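Local coordinates for protein multicopper oxidase (Uncultured bacterium, PDB 4E9X) that probably oxidises its substrates one electron at a time and reduces molecular oxygen to water at a cluster of copper ions, as a laccase-like multicopper oxidase, at residues Phe251-Val255 against Asp256-Thr260; His38-Glu41 against Gly42-Val45; Asp292-Phe296 against Tyr297-Leu301. One frame throughout, in Å; residues are numbered along the deposited sequence.

Interaction 1: residues Phe251-Val255 against Asp256-Thr260; sequences FHDHV and DTHVT. With CU (copper (II) ion), chain F; CU (copper (II) ion), chain S.
D253, between the copper ligands H252 and H254, meets H258 in the 3-10 segment that follows strand 248-253. ND1 of H258 donates to OD2 of D253 at 2.7 Å, from the syn side and 30° out of the carboxylate plane, while OD2 lies in the plane of the imidazole. Ring and carboxylate are turned 80° to each other. V255 lays its CG1 over the centre of one face of the same ring, a CH-pi contact with CG1 3.6 Å from the H258 centroid, and F168 stacks on the imidazole. The backbone N of H258 also donates to the V255 carbonyl O at 2.9 Å, closing the turn.

The other carboxylate oxygen, OD1 of D253, takes the backbone N of V255 at 3.0 Å in an Asx turn. H201 and A202 on strand 201-205 supply further donors to OD2 and OD1. The carbonyl O of D253 serves the metal site: it accepts from H252 ND1 at 2.9 Å, the carbonyl oxygen lying in the imidazole plane, and V259 CG1 packs against this oxygen at 3.3 Å.

NE2 of H252 coordinates one copper ion at 2.0 Å, whose ligands include H206 of the same chain and H106 of the second subunit. H254 NE2 binds another copper at 2.1 Å, together with H62 and H104 of that subunit. Both copper ions therefore join the two subunits at the oxygen-binding copper cluster. The ND1 bond and the copper bond together fix the rotation of the H252 ring, and the former would probably make NE2 a somewhat stronger donor to copper.

Interaction 2: residues His38-Glu41 against Gly42-Val45; sequences HVQE and GDDV
Q40 and D43 close a type II beta turn that leads from strand 36-40 of the first cupredoxin-like domain into strand 44-51. The backbone N of D43 donates to the carbonyl O of Q40 at 2.9 Å. In return the D43 side chain folds back: with CG anti to its carbonyl carbon (chi1 -73°), OD2 reaches the backbone N of Q40 at 2.8 Å, met from above the carboxylate plane. The same OD2 touches the CB atoms of V39 and Q40. Outside the turn it forms a salt bridge with R4, which ties strand 3-18 to the turn.

G42 occupies the third position of the turn with a positive phi of 92°, where a CB would collide with the carbonyl O of E41. E41 is extended throughout, and its OE1 accepts from the backbone N of K127. V39 CG1 and V45 CG2 meet at 4.3 Å, an apolar contact.

Q40 keeps CG opposite its backbone N (chi1 -167°) and runs out extended, only its CB against the carboxylate. One water connects its OE1 to D43 OD1; a second water donates to D43 OD1 at 2.8 Å and to the carbonyl O of E41 at 2.7 Å.

Interaction 3: residues Asp292-Phe296 against Tyr297-Leu301; sequences DPNFF and YSESL
The Y297 ring and the N294 amide approach obliquely, planes 75° apart, with N294 ND2 4.0 Å from Y297 CD1. Y297 and F313 pack edge-to-face. Before them in the chain, F295 sets CD2 over the centre of one face of the F296 ring, 3.5 Å above its plane, and CE2 of F296 in turn lies in plane at the edge of the F295 ring. F296 packs on V140 and M142 of strand 138-147.

The amide of N294 links the two halves of the loop. Its CG stands opposite the backbone N (chi1 -154°), which aims the group across the turn at the start of the helix-like 298-301 backbone. OD1 accepts from the backbone N of S300 at 3.0 Å, the donor lying above the carbonyl plane, and more weakly from the N of E299 at 2.9 Å. On the other side of the amide, ND2 gives a proton to S300 OG at 2.9 Å, nearly within the amide plane. The N294 carbonyl O receives the backbone N of Y297 and completes a type I turn; D292 OD1 takes the N of N294 in an Asx turn just before.

Two waters finish the network. One joins the P293 carbonyl O to the backbone N atoms of F296 and S298; the other joins that carbonyl to E299 OE2. Beyond the loop, Y297 OH donates to the carbonyl O of G34, and S298 OG to that of D139. One buried asparagine thus accepts from the S300 N-H and, weakly, from that of E299, and donates to the S300 hydroxyl; these three bonds hold the amide's flip state and rotation.

In the fold
Interaction 2 comes first along the chain, then interaction 1, then interaction 3. Interactions 1 and 2 lie in different cupredoxin-like parts of the chain and on opposite sides of its centre, their own centres about 35 Å apart. Interaction 3, in the loop between strands 270-275 and 306-308, has its centre about 23 Å from that of interaction 1 and about 21 Å from that of interaction 2. It touches interaction 2, where H38 CE1 packs 3.6 Å from L301 O, and also reaches strand 138-147. The late loop thus joins the two domains, while interaction 1 carries copper ligands at the interface with a second subunit.

Interaction 1: residues Phe251-Val255 against Asp256-Thr260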
loop_
_atom_site.group_PDB
_atom_site.type_symbol
_atom_site.label_atom_id
_atom_site.label_comp_id
_atom_site.label_asym_id
_atom_site.label_seq_id
_atom_site.Cartn_x
_atom_site.Cartn_y
_atom_site.Cartn_z
ATOM N N PHE A 251 -4.002 5.901 -18.958
ATOM C CA PHE A 251 -4.490 5.043 -17.858
ATOM C C PHE A 251 -3.202 4.348 -17.424
ATOM O O PHE A 251 -2.588 3.640 -18.221
ATOM C CB PHE A 251 -5.544 4.121 -18.441
ATOM C CG PHE A 251 -6.306 3.148 -17.489
ATOM C CD1 PHE A 251 -7.221 2.262 -18.018
ATOM C CD2 PHE A 251 -6.130 3.137 -16.095
ATOM C CE1 PHE A 251 -7.971 1.374 -17.252
ATOM C CE2 PHE A 251 -6.854 2.223 -15.359
ATOM C CZ PHE A 251 -7.740 1.350 -15.887
ATOM N N HIS A 252 -2.765 4.582 -16.180
ATOM C CA HIS A 252 -1.374 4.182 -15.889
ATOM C C HIS A 252 -1.148 4.016 -14.400
ATOM O O HIS A 252 -1.890 4.520 -13.568
ATOM C CB HIS A 252 -0.375 5.221 -16.427
ATOM C CG HIS A 252 -0.554 6.567 -15.791
ATOM N ND1 HIS A 252 0.148 6.993 -14.647
ATOM C CD2 HIS A 252 -1.352 7.600 -16.099
ATOM C CE1 HIS A 252 -0.286 8.235 -14.373
ATOM N NE2 HIS A 252 -1.181 8.651 -15.227
ATOM N N ASP A 253 -0.057 3.330 -14.079
ATOM C CA ASP A 253 0.450 3.267 -12.698
ATOM C C ASP A 253 0.961 4.655 -12.346
ATOM O O ASP A 253 1.777 5.247 -13.073
ATOM C CB ASP A 253 1.523 2.187 -12.648
ATOM C CG ASP A 253 2.117 1.916 -11.302
ATOM O OD1 ASP A 253 1.818 2.617 -10.316
ATOM O OD2 ASP A 253 2.931 0.948 -11.240
ATOM N N HIS A 254 0.483 5.176 -11.226
ATOM C CA HIS A 254 0.862 6.533 -10.781
ATOM C C HIS A 254 2.092 6.535 -9.909
ATOM O O HIS A 254 2.551 7.618 -9.455
ATOM C CB HIS A 254 -0.351 7.134 -10.077
ATOM C CG HIS A 254 -0.423 8.643 -10.148
ATOM N ND1 HIS A 254 0.477 9.544 -9.571
ATOM C CD2 HIS A 254 -1.344 9.440 -10.727
ATOM C CE1 HIS A 254 0.087 10.775 -9.820
ATOM N NE2 HIS A 254 -1.032 10.785 -10.539
ATOM N N VAL A 255 2.668 5.385 -9.557
ATOM C CA VAL A 255 3.907 5.370 -8.762
ATOM C C VAL A 255 5.010 5.924 -9.636
ATOM O O VAL A 255 5.313 5.337 -10.696
ATOM C CB VAL A 255 4.238 3.959 -8.249
ATOM C CG1 VAL A 255 5.598 3.935 -7.579
ATOM C CG2 VAL A 255 3.088 3.464 -7.322
ATOM N N ASP A 256 5.598 7.042 -9.242
ATOM C CA ASP A 256 6.486 7.816 -10.144
ATOM C C ASP A 256 7.622 7.008 -10.727
ATOM O O ASP A 256 7.875 7.151 -11.931
ATOM C CB ASP A 256 7.041 9.012 -9.362
ATOM C CG ASP A 256 5.952 9.830 -8.688
ATOM O OD1 ASP A 256 4.834 9.406 -8.298
ATOM O OD2 ASP A 256 6.237 11.027 -8.534
ATOM N N THR A 257 8.331 6.192 -9.929
ATOM C CA THR A 257 9.435 5.437 -10.507
ATOM C C THR A 257 8.991 4.329 -11.428
ATOM O O THR A 257 9.790 3.788 -12.200
ATOM C CB THR A 257 10.320 4.841 -9.390
ATOM O OG1 THR A 257 9.414 4.012 -8.647
ATOM C CG2 THR A 257 10.914 5.857 -8.459
ATOM N N HIS A 258 7.707 3.955 -11.460
ATOM C CA HIS A 258 7.240 2.874 -12.319
ATOM C C HIS A 258 6.939 3.334 -13.731
ATOM O O HIS A 258 6.760 2.461 -14.580
ATOM C CB HIS A 258 5.936 2.289 -11.727
ATOM C CG HIS A 258 6.213 1.573 -10.438
ATOM N ND1 HIS A 258 5.263 0.826 -9.804
ATOM C CD2 HIS A 258 7.346 1.473 -9.683
ATOM C CE1 HIS A 258 5.778 0.296 -8.701
ATOM N NE2 HIS A 258 7.053 0.679 -8.607
ATOM N N VAL A 259 6.894 4.665 -13.983
ATOM C CA VAL A 259 6.704 5.076 -15.391
ATOM C C VAL A 259 8.060 5.406 -15.998
ATOM O O VAL A 259 8.329 6.378 -16.693
ATOM C CB VAL A 259 5.709 6.228 -15.549
ATOM C CG1 VAL A 259 4.307 5.645 -15.218
ATOM C CG2 VAL A 259 6.002 7.399 -14.695
ATOM N N THR A 260 8.972 4.477 -15.746
ATOM C CA THR A 260 10.315 4.532 -16.317
ATOM C C THR A 260 10.639 3.138 -16.865
ATOM O O THR A 260 9.961 2.146 -16.551
ATOM C CB THR A 260 11.383 4.962 -15.289
ATOM O OG1 THR A 260 11.542 3.941 -14.257
ATOM C CG2 THR A 260 11.051 6.280 -14.602
HETATM CU CU CU F . -1.569 10.569 -15.515
HETATM CU CU CU S . -2.095 12.475 -11.101
HETATM O O HOH W 1 2.594 11.052 -7.586
#

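Interaction 2: residues His38-Glu41 against Gly42-Val45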
loop_
_atom_site.group_PDB
_atom_site.type_symbol
_atom_site.label_atom_id
_atom_site.label_comp_id
_atom_site.label_asym_id
_atom_site.label_seq_id
_atom_site.Cartn_x
_atom_site.Cartn_y
_atom_site.Cartn_z
ATOM N N HIS A 38 -11.138 -19.791 -18.210
ATOM C CA HIS A 38 -12.432 -19.141 -17.984
ATOM C C HIS A 38 -13.456 -20.251 -17.821
ATOM O O HIS A 38 -13.709 -21.015 -18.758
ATOM C CB HIS A 38 -12.746 -18.202 -19.162
ATOM C CG HIS A 38 -13.896 -17.303 -18.910
ATOM N ND1 HIS A 38 -14.441 -16.484 -19.896
ATOM C CD2 HIS A 38 -14.615 -17.002 -17.783
ATOM C CE1 HIS A 38 -15.424 -15.759 -19.358
ATOM N NE2 HIS A 38 -15.573 -16.045 -18.115
ATOM N N VAL A 39 -14.026 -20.365 -16.636
ATOM C CA VAL A 39 -14.973 -21.434 -16.315
ATOM C C VAL A 39 -16.160 -20.853 -15.579
ATOM O O VAL A 39 -16.171 -19.643 -15.278
ATOM C CB VAL A 39 -14.284 -22.542 -15.505
ATOM C CG1 VAL A 39 -13.072 -23.121 -16.248
ATOM C CG2 VAL A 39 -13.834 -22.128 -14.100
ATOM N N GLN A 40 -17.152 -21.707 -15.313
ATOM C CA GLN A 40 -18.342 -21.304 -14.560
ATOM C C GLN A 40 -18.300 -21.814 -13.132
ATOM O O GLN A 40 -17.760 -22.915 -12.872
ATOM C CB GLN A 40 -19.577 -21.906 -15.260
ATOM C CG GLN A 40 -20.900 -21.349 -14.807
ATOM C CD GLN A 40 -21.996 -21.758 -15.794
ATOM O OE1 GLN A 40 -21.952 -22.760 -16.513
ATOM N NE2 GLN A 40 -23.037 -20.937 -15.838
ATOM N N GLU A 41 -18.892 -21.022 -12.232
ATOM C CA GLU A 41 -19.033 -21.467 -10.849
ATOM C C GLU A 41 -19.625 -22.866 -10.815
ATOM O O GLU A 41 -20.611 -23.215 -11.489
ATOM C CB GLU A 41 -20.011 -20.541 -10.152
ATOM C CG GLU A 41 -20.251 -20.840 -8.693
ATOM C CD GLU A 41 -21.260 -19.898 -8.036
ATOM O OE1 GLU A 41 -21.804 -18.976 -8.676
ATOM O OE2 GLU A 41 -21.467 -20.061 -6.811
ATOM N N GLY A 42 -18.968 -23.748 -10.042
ATOM C CA GLY A 42 -19.363 -25.144 -9.872
ATOM C C GLY A 42 -18.692 -26.083 -10.856
ATOM O O GLY A 42 -18.854 -27.299 -10.709
ATOM N N ASP A 43 -17.976 -25.621 -11.874
ATOM C CA ASP A 43 -17.347 -26.563 -12.784
ATOM C C ASP A 43 -16.293 -27.359 -12.036
ATOM O O ASP A 43 -15.657 -26.916 -11.058
ATOM C CB ASP A 43 -16.709 -25.861 -13.973
ATOM C CG ASP A 43 -17.700 -25.316 -14.997
ATOM O OD1 ASP A 43 -18.891 -25.675 -15.021
ATOM O OD2 ASP A 43 -17.236 -24.508 -15.826
ATOM N N ASP A 44 -16.113 -28.606 -12.529
ATOM C CA ASP A 44 -15.019 -29.433 -12.081
ATOM C C ASP A 44 -13.863 -29.245 -13.049
ATOM O O ASP A 44 -13.989 -29.601 -14.214
ATOM C CB ASP A 44 -15.502 -30.883 -12.083
ATOM C CG ASP A 44 -16.635 -31.024 -11.069
ATOM O OD1 ASP A 44 -16.475 -30.593 -9.900
ATOM O OD2 ASP A 44 -17.695 -31.557 -11.458
ATOM N N VAL A 45 -12.757 -28.706 -12.549
ATOM C CA VAL A 45 -11.596 -28.388 -13.383
ATOM C C VAL A 45 -10.529 -29.455 -13.196
ATOM O O VAL A 45 -10.227 -29.864 -12.071
ATOM C CB VAL A 45 -11.072 -26.997 -12.996
ATOM C CG1 VAL A 45 -9.879 -26.633 -13.873
ATOM C CG2 VAL A 45 -12.174 -25.987 -13.169
HETATM O O HOH W 2 -20.222 -24.940 -17.194
HETATM O O HOH W 3 -21.012 -25.191 -13.276
#

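Interaction 3: residues Asp292-Phe296 against Tyr297-Leu301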
loop_
_atom_site.group_PDB
_atom_site.type_symbol
_atom_site.label_atom_id
_atom_site.label_comp_id
_atom_site.label_asym_id
_atom_site.label_seq_id
_atom_site.Cartn_x
_atom_site.Cartn_y
_atom_site.Cartn_z
ATOM N N ASP A 292 -3.174 -4.827 -31.207
ATOM C CA ASP A 292 -3.586 -6.138 -30.722
ATOM C C ASP A 292 -4.904 -6.018 -29.934
ATOM O O ASP A 292 -4.881 -5.585 -28.783
ATOM C CB ASP A 292 -2.504 -6.707 -29.808
ATOM C CG ASP A 292 -2.900 -8.014 -29.199
ATOM O OD1 ASP A 292 -3.938 -8.592 -29.583
ATOM O OD2 ASP A 292 -2.135 -8.479 -28.278
ATOM N N PRO A 293 -6.031 -6.415 -30.508
ATOM C CA PRO A 293 -7.316 -6.246 -29.788
ATOM C C PRO A 293 -7.421 -7.155 -28.570
ATOM O O PRO A 293 -8.384 -6.998 -27.782
ATOM C CB PRO A 293 -8.371 -6.617 -30.808
ATOM C CG PRO A 293 -7.657 -7.407 -31.870
ATOM C CD PRO A 293 -6.184 -7.012 -31.849
ATOM N N ASN A 294 -6.537 -8.143 -28.422
ATOM C CA ASN A 294 -6.607 -9.068 -27.302
ATOM C C ASN A 294 -5.516 -8.885 -26.266
ATOM O O ASN A 294 -5.298 -9.793 -25.453
ATOM C CB ASN A 294 -6.539 -10.523 -27.837
ATOM C CG ASN A 294 -7.196 -11.510 -26.902
ATOM O OD1 ASN A 294 -8.225 -11.233 -26.276
ATOM N ND2 ASN A 294 -6.615 -12.716 -26.853
ATOM N N PHE A 295 -4.872 -7.740 -26.239
ATOM C CA PHE A 295 -3.791 -7.469 -25.290
ATOM C C PHE A 295 -4.275 -7.536 -23.847
ATOM O O PHE A 295 -3.471 -7.788 -22.961
ATOM C CB PHE A 295 -3.209 -6.087 -25.602
ATOM C CG PHE A 295 -2.053 -5.733 -24.638
ATOM C CD1 PHE A 295 -0.801 -6.291 -24.772
ATOM C CD2 PHE A 295 -2.294 -4.854 -23.589
ATOM C CE1 PHE A 295 0.223 -5.980 -23.861
ATOM C CE2 PHE A 295 -1.307 -4.534 -22.679
ATOM C CZ PHE A 295 -0.054 -5.099 -22.819
ATOM N N PHE A 296 -5.560 -7.284 -23.608
ATOM C CA PHE A 296 -6.132 -7.401 -22.267
ATOM C C PHE A 296 -7.091 -8.571 -22.171
ATOM O O PHE A 296 -7.941 -8.620 -21.278
ATOM C CB PHE A 296 -6.877 -6.097 -21.871
ATOM C CG PHE A 296 -6.030 -4.846 -21.958
ATOM C CD1 PHE A 296 -5.105 -4.564 -20.950
ATOM C CD2 PHE A 296 -6.132 -3.956 -23.032
ATOM C CE1 PHE A 296 -4.338 -3.408 -20.985
ATOM C CE2 PHE A 296 -5.358 -2.777 -23.057
ATOM C CZ PHE A 296 -4.445 -2.512 -22.050
ATOM N N TYR A 297 -6.918 -9.559 -23.087
ATOM C CA TYR A 297 -7.752 -10.774 -23.103
ATOM C C TYR A 297 -9.208 -10.476 -23.408
ATOM O O TYR A 297 -10.089 -11.323 -23.252
ATOM C CB TYR A 297 -7.598 -11.627 -21.843
ATOM C CG TYR A 297 -6.520 -12.671 -21.879
ATOM C CD1 TYR A 297 -6.354 -13.539 -22.946
ATOM C CD2 TYR A 297 -5.682 -12.831 -20.772
ATOM C CE1 TYR A 297 -5.344 -14.528 -22.959
ATOM C CE2 TYR A 297 -4.677 -13.795 -20.760
ATOM C CZ TYR A 297 -4.518 -14.640 -21.844
ATOM O OH TYR A 297 -3.536 -15.607 -21.885
ATOM N N SER A 298 -9.547 -9.268 -23.930
ATOM C CA SER A 298 -10.982 -8.931 -24.061
ATOM C C SER A 298 -11.673 -9.732 -25.134
ATOM O O SER A 298 -12.844 -9.962 -25.031
ATOM C CB SER A 298 -11.121 -7.441 -24.413
ATOM O OG SER A 298 -10.617 -6.623 -23.373
ATOM N N GLU A 299 -10.926 -10.154 -26.164
ATOM C CA GLU A 299 -11.593 -11.006 -27.180
ATOM C C GLU A 299 -11.725 -12.423 -26.636
ATOM O O GLU A 299 -12.801 -13.037 -26.716
ATOM C CB GLU A 299 -10.818 -10.970 -28.502
ATOM C CG GLU A 299 -10.862 -9.556 -29.109
ATOM C CD GLU A 299 -12.289 -9.042 -29.317
ATOM O OE1 GLU A 299 -13.273 -9.729 -29.706
ATOM O OE2 GLU A 299 -12.521 -7.847 -29.061
ATOM N N SER A 300 -10.671 -12.969 -26.030
ATOM C CA SER A 300 -10.789 -14.327 -25.463
ATOM C C SER A 300 -11.909 -14.409 -24.432
ATOM O O SER A 300 -12.541 -15.477 -24.382
ATOM C CB SER A 300 -9.486 -14.730 -24.753
ATOM O OG SER A 300 -8.392 -14.711 -25.656
ATOM N N LEU A 301 -12.102 -13.349 -23.642
ATOM C CA LEU A 301 -13.133 -13.380 -22.610
ATOM C C LEU A 301 -14.524 -13.506 -23.198
ATOM O O LEU A 301 -15.422 -13.894 -22.432
ATOM C CB LEU A 301 -13.025 -12.123 -21.730
ATOM C CG LEU A 301 -11.890 -12.245 -20.727
ATOM C CD1 LEU A 301 -11.483 -10.895 -20.169
ATOM C CD2 LEU A 301 -12.300 -13.125 -19.524
HETATM O O HOH W 4 -7.984 -6.822 -25.072
HETATM O O HOH W 5 -10.789 -5.808 -28.243
#